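Putative tryptophan halogenase (Xanthomonas campestris pv. campestris, PDB 6Y1W) probably acts as a flavin-dependent halogenase of the tryptophan halogenase family and is expected to bind FAD. Local coordinates at residues A[190-195]-A[204-209]. Sequence-based numbering, arbitrary orientation.
With BU9 (Meso-2,3-Butanediol), chain M.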
# COMPACT_ATOMS: atom_id res chain seq x y z
N ILE A 190 -1.52 38.00 14.53
CA ILE A 190 -1.90 37.33 15.76
C ILE A 190 -0.99 37.86 16.87
O ILE A 190 0.24 37.76 16.79
CB ILE A 190 -1.78 35.81 15.62
CG1 ILE A 190 -2.73 35.28 14.55
CG2 ILE A 190 -2.10 35.11 16.93
CD1 ILE A 190 -2.47 33.83 14.21
N GLY A 191 -1.59 38.46 17.90
CA GLY A 191 -0.84 38.94 19.05
C GLY A 191 -0.70 37.94 20.18
O GLY A 191 0.31 37.94 20.88
N SER A 192 -1.71 37.09 20.38
CA SER A 192 -1.62 36.06 21.40
C SER A 192 -2.57 34.91 21.07
O SER A 192 -3.51 35.05 20.28
CB SER A 192 -1.90 36.62 22.79
OG SER A 192 -3.22 37.08 22.91
N VAL A 193 -2.28 33.75 21.66
CA VAL A 193 -3.08 32.55 21.53
C VAL A 193 -3.59 32.17 22.91
O VAL A 193 -2.79 32.01 23.84
CB VAL A 193 -2.27 31.40 20.92
CG1 VAL A 193 -3.14 30.19 20.69
CG2 VAL A 193 -1.60 31.87 19.63
N GLN A 194 -4.91 32.01 23.04
CA GLN A 194 -5.53 31.66 24.32
C GLN A 194 -5.83 30.18 24.33
O GLN A 194 -6.31 29.61 23.34
CB GLN A 194 -6.83 32.44 24.54
CG GLN A 194 -6.66 33.93 24.42
CD GLN A 194 -7.86 34.70 24.93
OE1 GLN A 194 -9.01 34.32 24.67
NE2 GLN A 194 -7.61 35.79 25.65
N THR A 195 -5.54 29.54 25.45
CA THR A 195 -5.78 28.12 25.60
C THR A 195 -6.80 27.91 26.71
O THR A 195 -7.01 28.77 27.57
CB THR A 195 -4.51 27.34 25.92
OG1 THR A 195 -3.87 27.91 27.06
CG2 THR A 195 -3.54 27.37 24.73
N ALA A 204 -8.76 30.41 21.26
CA ALA A 204 -9.01 31.55 20.38
C ALA A 204 -7.68 32.16 20.00
O ALA A 204 -6.68 32.02 20.71
CB ALA A 204 -9.89 32.61 21.05
N LEU A 205 -7.70 32.89 18.88
CA LEU A 205 -6.59 33.77 18.54
C LEU A 205 -7.00 35.19 18.88
O LEU A 205 -8.19 35.55 18.83
CB LEU A 205 -6.22 33.69 17.06
CG LEU A 205 -6.07 32.29 16.48
CD1 LEU A 205 -5.83 32.43 14.98
CD2 LEU A 205 -4.93 31.49 17.15
N VAL A 206 -6.02 35.99 19.30
CA VAL A 206 -6.24 37.41 19.56
C VAL A 206 -5.32 38.21 18.66
O VAL A 206 -4.09 38.04 18.73
CB VAL A 206 -6.03 37.77 21.04
CG1 VAL A 206 -6.37 39.25 21.22
CG2 VAL A 206 -6.93 36.91 21.93
N LEU A 207 -5.90 39.05 17.80
CA LEU A 207 -5.11 39.85 16.87
C LEU A 207 -4.54 41.09 17.55
O LEU A 207 -4.90 41.44 18.68
CB LEU A 207 -5.95 40.28 15.67
CG LEU A 207 -6.65 39.15 14.90
CD1 LEU A 207 -7.31 39.66 13.63
CD2 LEU A 207 -5.68 38.02 14.58
N ASP A 208 -3.65 41.78 16.83
CA ASP A 208 -3.00 42.95 17.41
C ASP A 208 -3.99 44.07 17.71
O ASP A 208 -3.68 44.93 18.54
CB ASP A 208 -1.93 43.48 16.45
CG ASP A 208 -0.65 42.68 16.50
OD1 ASP A 208 -0.49 41.85 17.43
OD2 ASP A 208 0.20 42.90 15.61
N ASP A 209 -5.18 44.05 17.13
CA ASP A 209 -6.19 45.06 17.39
C ASP A 209 -7.21 44.61 18.42
O ASP A 209 -8.23 45.28 18.61
CB ASP A 209 -6.90 45.46 16.08
CG ASP A 209 -7.64 44.29 15.43
OD1 ASP A 209 -7.82 43.24 16.08
OD2 ASP A 209 -8.03 44.42 14.25
C03 BU9 M . 1.85 35.30 11.25
C04 BU9 M . 0.72 36.33 11.39
O06 BU9 M . 0.28 36.33 12.72
C05 BU9 M . -0.44 36.02 10.43
C01 BU9 M . 0.07 35.89 8.99
O6 BU9 M . -1.10 34.82 10.81
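Ala204 pairs with Gln194 through two backbone bonds of unequal strength. Gln194 N reaches Ala204 O at 2.9 Å in a nearly straight bond (170°), while the return bond from Ala204 N to Gln194 O is weak. Next, Leu205 stands on the other face of the sheet. Its methyls have different partners: CD1 meets Ile190 CD1 at 3.7 Å, and CD2 packs on both methyls of Val193. Val193 and Leu205 run side by side in the same direction, and both touch Leu228 of helix 227-232. Val206 returns to the face of Ala204. Its CG2 lies 3.8 Å from Gln194 CD, where the two side chains cross at a slant; Gln194 is extended beyond CG and its OE1 is held by Arg212. In Ser192, a chi1 of 65° puts OG between its own backbone N and carbonyl carbon, where it faces Val206 CB at 3.4 Å. Val206 N donates to Ser192 O. Val206 O accepts two bonds in its carbonyl plane, from Gly191 N at 2.7 Å and from Ser192 N at 3.0 Å. Leu207 then forms a non-hydrogen-bonded pair with Ile190, the closest CA pair of the register. Their side chains diverge, yet Leu207 CD2 touches Ile190 CG1, and both contact Val48 of strand 44-49. Ile190 N gives a nearly straight hydrogen bond to O06 of the bound meso-2,3-butanediol at 3.1 Å. Past the strand end, Asp208 OD1 comes close to Gly191 CA. Gly191 and Ser192 facing Val206 make a classic beta bulge in the antiparallel hairpin of strands 184-195 and 202-207, part of the mixed sheet that also holds strand 18-22 of the probable Rossmann-type FAD site.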